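Local atomic coordinates of Serine/threonine-protein acetyltransferase HopZ1a (Pseudomonas syringae pv. syringae, PDB entry 5KLP), a protein that transfers acetyl groups from acetyl-CoA to serine and threonine residues of host proteins, and to a lysine of its own, with inositol hexakisphosphate as cofactor, impairing host immunity. Residues Tyr44-Ala48 and Phe61-Asp65; Pro137-Ile141 and Ile210-Gln215. The protein carries 10 engineered substitutions. All coordinates share one frame; numbering follows the deposited sequence.

Contact 1 (Tyr44-Ala48 and Phe61-Asp65); sequences YGQAA and FAELD
Two consecutive helices joined by a short link form a helical hairpin here, bridged by Tyr44 and Asp65; the segments 44-48 and 61-65 run roughly antiparallel, at 146°. With CG anti to the backbone N (chi1 -180°), the Tyr44 ring reaches across to the second helix, and its OH donates a 2.6 Å hydrogen bond to Asp65 OD1. The hydroxyl meets that oxygen from above the carboxylate plane, 36° out of it, while the oxygen itself lies at the edge of the tyrosine ring. On its way there the ring passes Leu64, with CE1 4.2 Å from Leu64 CB. The hairpin packs against helix 324-340 and helix 189-202, the latter beginning with the active-site Cys189, whose side chain is about 7 Å from that of Asp65. The other carboxylate oxygen, OD2, makes a salt bridge with Arg329, so both carboxylate oxygens of Asp65 are engaged. Phe61 packs between the helices further along: its CZ points edge-on into the backbone, 3.4 Å from Ala47 O, and CE2 lies 4.2 Å from Ala48 CB. Ala47 CB, facing the second helix, touches both Phe61 CZ at 4.0 Å and Leu64 CD1.

Contact 2 (Pro137-Ile141 and Ile210-Gln215); sequences PTIII and IHHGLQ
Thr138, at the start of its strand, points its CB at the helix, 3.8 Å from Leu214 CB, and from there its two branches part. OG1 lies between the backbone N and the carbonyl carbon (chi1 56°), which brings it to the edge of the His211 ring at a very short 2.5 Å from ND1; either atom could be the donor of this hydrogen bond. The methyl CG2 goes to the helix backbone instead, 3.5 Å from Gln215 N, and also touches Gln215 CG. The strand is an inner one of the mixed central sheet of this YopJ-family acetyltransferase, a family placed with the CA-clan cysteine peptidases, and helix 204-215 packs against it, its segment 210-215 at 126° to strand residues 138-141. Both ring nitrogens of the buried His211 are engaged, since NE2 bonds to Asp128 on the adjoining strand 125-130, which probably fixes the rotation of the ring. Thr138 OG1 has a second partner in His132. Two residues along the strand, Ile140 places CD1 over one face of the same imidazole, 3.8 Å from the centroid and offset toward the rim, in a CH-pi contact. That methyl also meets Ile210 CG2 at 3.5 Å, while Ile140 CG1 rests against Leu214 CD1 at 3.7 Å.

In the fold
From the N terminus, the chain first closes contact 1, where helix 40-53 turns back through a brief link, partly unmodelled, into helix 61-79. It then builds the first strands of the central sheet before strand 138-143 opens contact 2. That contact does not close until 69 residues later, after the chain has passed through strand 175-179 and helix 189-202, so the Cys189 helix lies inside its loop. The two contacts follow in series, neither nested nor crossed, on opposite sides of the chain's centre and with contact centres about 33 Å apart. Contact 1 ties helices beside the active-site cysteine together; contact 2 fastens helix 204-215 to the sheet.

Contact 1 (Tyr44-Ala48 and Phe61-Asp65)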
loop_
_atom_site.group_PDB
_atom_site.type_symbol
_atom_site.label_atom_id
_atom_site.label_comp_id
_atom_site.label_asym_id
_atom_site.label_seq_id
_atom_site.Cartn_x
_atom_site.Cartn_y
_atom_site.Cartn_z
ATOM N N TYR A 44 11.733 -1.948 18.195
ATOM C CA TYR A 44 10.864 -1.519 17.116
ATOM C C TYR A 44 9.621 -0.842 17.671
ATOM O O TYR A 44 9.214 0.217 17.196
ATOM C CB TYR A 44 10.480 -2.705 16.243
ATOM C CG TYR A 44 9.572 -2.348 15.078
ATOM C CD1 TYR A 44 9.852 -1.259 14.256
ATOM C CD2 TYR A 44 8.466 -3.130 14.776
ATOM C CE1 TYR A 44 9.027 -0.945 13.177
ATOM C CE2 TYR A 44 7.639 -2.825 13.690
ATOM C CZ TYR A 44 7.924 -1.738 12.901
ATOM O OH TYR A 44 7.086 -1.444 11.833
ATOM N N GLY A 45 9.011 -1.469 18.666
ATOM C CA GLY A 45 7.860 -0.892 19.329
ATOM C C GLY A 45 8.138 0.465 19.943
ATOM O O GLY A 45 7.337 1.384 19.815
ATOM N N GLN A 46 9.287 0.607 20.596
ATOM C CA GLN A 46 9.604 1.863 21.259
ATOM C C GLN A 46 9.834 2.968 20.241
ATOM O O GLN A 46 9.389 4.101 20.439
ATOM C CB GLN A 46 10.830 1.705 22.163
ATOM C CG GLN A 46 11.105 2.911 23.042
ATOM C CD GLN A 46 9.897 3.321 23.862
ATOM O OE1 GLN A 46 9.394 2.549 24.681
ATOM N NE2 GLN A 46 9.424 4.542 23.643
ATOM N N ALA A 47 10.519 2.634 19.147
ATOM C CA ALA A 47 10.757 3.596 18.071
ATOM C C ALA A 47 9.435 4.076 17.479
ATOM O O ALA A 47 9.251 5.268 17.226
ATOM C CB ALA A 47 11.624 2.979 16.983
ATOM N N ALA A 48 8.525 3.135 17.245
ATOM C CA ALA A 48 7.216 3.466 16.679
ATOM C C ALA A 48 6.412 4.329 17.644
ATOM O O ALA A 48 5.690 5.231 17.225
ATOM C CB ALA A 48 6.449 2.211 16.338
ATOM N N PHE A 61 12.210 4.681 9.071
ATOM C CA PHE A 61 11.255 3.609 9.274
ATOM C C PHE A 61 11.119 2.664 8.110
ATOM O O PHE A 61 10.718 1.517 8.308
ATOM C CB PHE A 61 9.906 4.176 9.688
ATOM C CG PHE A 61 9.800 4.350 11.161
ATOM C CD1 PHE A 61 10.385 5.449 11.783
ATOM C CD2 PHE A 61 9.189 3.377 11.944
ATOM C CE1 PHE A 61 10.328 5.595 13.161
ATOM C CE2 PHE A 61 9.127 3.517 13.325
ATOM C CZ PHE A 61 9.692 4.632 13.933
ATOM N N ALA A 62 11.475 3.107 6.909
ATOM C CA ALA A 62 11.447 2.189 5.772
ATOM C C ALA A 62 12.292 0.954 6.083
ATOM O O ALA A 62 11.850 -0.166 5.866
ATOM C CB ALA A 62 11.939 2.873 4.497
ATOM N N GLU A 63 13.489 1.151 6.624
ATOM C CA GLU A 63 14.349 0.013 6.937
ATOM C C GLU A 63 13.819 -0.759 8.158
ATOM O O GLU A 63 13.764 -1.989 8.134
ATOM C CB GLU A 63 15.806 0.469 7.119
ATOM C CG GLU A 63 16.330 0.589 8.546
ATOM C CD GLU A 63 17.526 1.535 8.652
ATOM O OE1 GLU A 63 17.851 2.208 7.647
ATOM O OE2 GLU A 63 18.141 1.606 9.736
ATOM N N LEU A 64 13.417 -0.048 9.212
ATOM C CA LEU A 64 12.869 -0.696 10.400
ATOM C C LEU A 64 11.575 -1.467 10.121
ATOM O O LEU A 64 11.422 -2.604 10.569
ATOM C CB LEU A 64 12.614 0.322 11.508
ATOM C CG LEU A 64 13.800 0.721 12.384
ATOM C CD1 LEU A 64 13.353 1.744 13.418
ATOM C CD2 LEU A 64 14.374 -0.516 13.059
ATOM N N ASP A 65 10.637 -0.848 9.416
ATOM C CA ASP A 65 9.410 -1.548 9.061
ATOM C C ASP A 65 9.739 -2.817 8.278
ATOM O O ASP A 65 9.189 -3.890 8.551
ATOM C CB ASP A 65 8.478 -0.672 8.210
ATOM C CG ASP A 65 7.888 0.500 8.975
ATOM O OD1 ASP A 65 7.873 0.481 10.228
ATOM O OD2 ASP A 65 7.429 1.448 8.301
#

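Contact 2 (Pro137-Ile141 and Ile210-Gln215)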
loop_
_atom_site.group_PDB
_atom_site.type_symbol
_atom_site.label_atom_id
_atom_site.label_comp_id
_atom_site.label_asym_id
_atom_site.label_seq_id
_atom_site.Cartn_x
_atom_site.Cartn_y
_atom_site.Cartn_z
ATOM N N PRO A 137 -1.190 -14.918 -15.449
ATOM C CA PRO A 137 -1.718 -14.221 -14.266
ATOM C C PRO A 137 -2.109 -12.778 -14.546
ATOM O O PRO A 137 -1.686 -12.207 -15.551
ATOM C CB PRO A 137 -0.545 -14.265 -13.275
ATOM C CG PRO A 137 0.410 -15.268 -13.842
ATOM C CD PRO A 137 0.249 -15.177 -15.320
ATOM N N THR A 138 -2.912 -12.199 -13.664
ATOM C CA THR A 138 -3.201 -10.773 -13.706
ATOM C C THR A 138 -2.649 -10.179 -12.425
ATOM O O THR A 138 -2.620 -10.851 -11.393
ATOM C CB THR A 138 -4.698 -10.467 -13.846
ATOM O OG1 THR A 138 -5.412 -11.105 -12.782
ATOM C CG2 THR A 138 -5.236 -10.973 -15.196
ATOM N N ILE A 139 -2.164 -8.943 -12.508
ATOM C CA ILE A 139 -1.413 -8.338 -11.413
ATOM C C ILE A 139 -1.790 -6.874 -11.262
ATOM O O ILE A 139 -1.736 -6.105 -12.210
ATOM C CB ILE A 139 0.120 -8.456 -11.622
ATOM C CG1 ILE A 139 0.546 -9.926 -11.732
ATOM C CG2 ILE A 139 0.879 -7.782 -10.477
ATOM C CD1 ILE A 139 1.982 -10.130 -12.181
ATOM N N ILE A 140 -2.200 -6.516 -10.059
ATOM C CA ILE A 140 -2.496 -5.136 -9.705
ATOM C C ILE A 140 -1.440 -4.655 -8.728
ATOM O O ILE A 140 -1.360 -5.155 -7.621
ATOM C CB ILE A 140 -3.861 -5.011 -9.046
ATOM C CG1 ILE A 140 -4.959 -5.490 -9.994
ATOM C CG2 ILE A 140 -4.114 -3.570 -8.576
ATOM C CD1 ILE A 140 -6.274 -5.675 -9.291
ATOM N N ILE A 141 -0.629 -3.696 -9.133
ATOM C CA ILE A 141 0.356 -3.128 -8.224
ATOM C C ILE A 141 -0.165 -1.817 -7.680
ATOM O O ILE A 141 -0.450 -0.893 -8.446
ATOM C CB ILE A 141 1.694 -2.902 -8.922
ATOM C CG1 ILE A 141 2.278 -4.234 -9.399
ATOM C CG2 ILE A 141 2.681 -2.174 -7.987
ATOM C CD1 ILE A 141 3.411 -4.068 -10.380
ATOM N N ILE A 210 -11.529 -6.287 -11.055
ATOM C CA ILE A 210 -10.451 -5.632 -11.782
ATOM C C ILE A 210 -9.579 -6.679 -12.465
ATOM O O ILE A 210 -9.194 -6.517 -13.622
ATOM C CB ILE A 210 -9.606 -4.755 -10.868
ATOM C CG1 ILE A 210 -10.468 -3.649 -10.259
ATOM C CG2 ILE A 210 -8.437 -4.136 -11.636
ATOM C CD1 ILE A 210 -9.692 -2.790 -9.295
ATOM N N HIS A 211 -9.308 -7.777 -11.762
ATOM C CA HIS A 211 -8.550 -8.876 -12.350
ATOM C C HIS A 211 -9.265 -9.473 -13.577
ATOM O O HIS A 211 -8.632 -9.748 -14.602
ATOM C CB HIS A 211 -8.285 -9.959 -11.296
ATOM C CG HIS A 211 -7.146 -9.634 -10.375
ATOM N ND1 HIS A 211 -5.827 -9.718 -10.767
ATOM C CD2 HIS A 211 -7.129 -9.232 -9.081
ATOM C CE1 HIS A 211 -5.044 -9.373 -9.759
ATOM N NE2 HIS A 211 -5.809 -9.075 -8.721
ATOM N N HIS A 212 -10.579 -9.664 -13.481
ATOM C CA HIS A 212 -11.349 -10.154 -14.625
ATOM C C HIS A 212 -11.169 -9.254 -15.844
ATOM O O HIS A 212 -11.006 -9.744 -16.964
ATOM C CB HIS A 212 -12.842 -10.288 -14.281
ATOM C CG HIS A 212 -13.138 -11.389 -13.311
ATOM N ND1 HIS A 212 -14.200 -11.347 -12.433
ATOM C CD2 HIS A 212 -12.508 -12.566 -13.081
ATOM C CE1 HIS A 212 -14.207 -12.448 -11.700
ATOM N NE2 HIS A 212 -13.192 -13.204 -12.075
ATOM N N GLY A 213 -11.195 -7.943 -15.636
ATOM C CA GLY A 213 -10.968 -7.026 -16.737
ATOM C C GLY A 213 -9.576 -7.207 -17.311
ATOM O O GLY A 213 -9.398 -7.264 -18.526
ATOM N N LEU A 214 -8.592 -7.341 -16.423
ATOM C CA LEU A 214 -7.193 -7.501 -16.820
ATOM C C LEU A 214 -6.958 -8.778 -17.617
ATOM O O LEU A 214 -6.061 -8.827 -18.450
ATOM C CB LEU A 214 -6.283 -7.453 -15.585
ATOM C CG LEU A 214 -6.138 -6.062 -14.938
ATOM C CD1 LEU A 214 -5.333 -6.144 -13.646
ATOM C CD2 LEU A 214 -5.454 -5.085 -15.896
ATOM N N GLN A 215 -7.758 -9.811 -17.369
ATOM C CA GLN A 215 -7.705 -11.003 -18.214
ATOM C C GLN A 215 -8.026 -10.655 -19.665
ATOM O O GLN A 215 -7.628 -11.363 -20.584
ATOM C CB GLN A 215 -8.676 -12.083 -17.725
ATOM C CG GLN A 215 -8.142 -12.907 -16.566
ATOM C CD GLN A 215 -9.039 -14.087 -16.226
ATOM O OE1 GLN A 215 -10.107 -13.927 -15.635
ATOM N NE2 GLN A 215 -8.599 -15.282 -16.596
#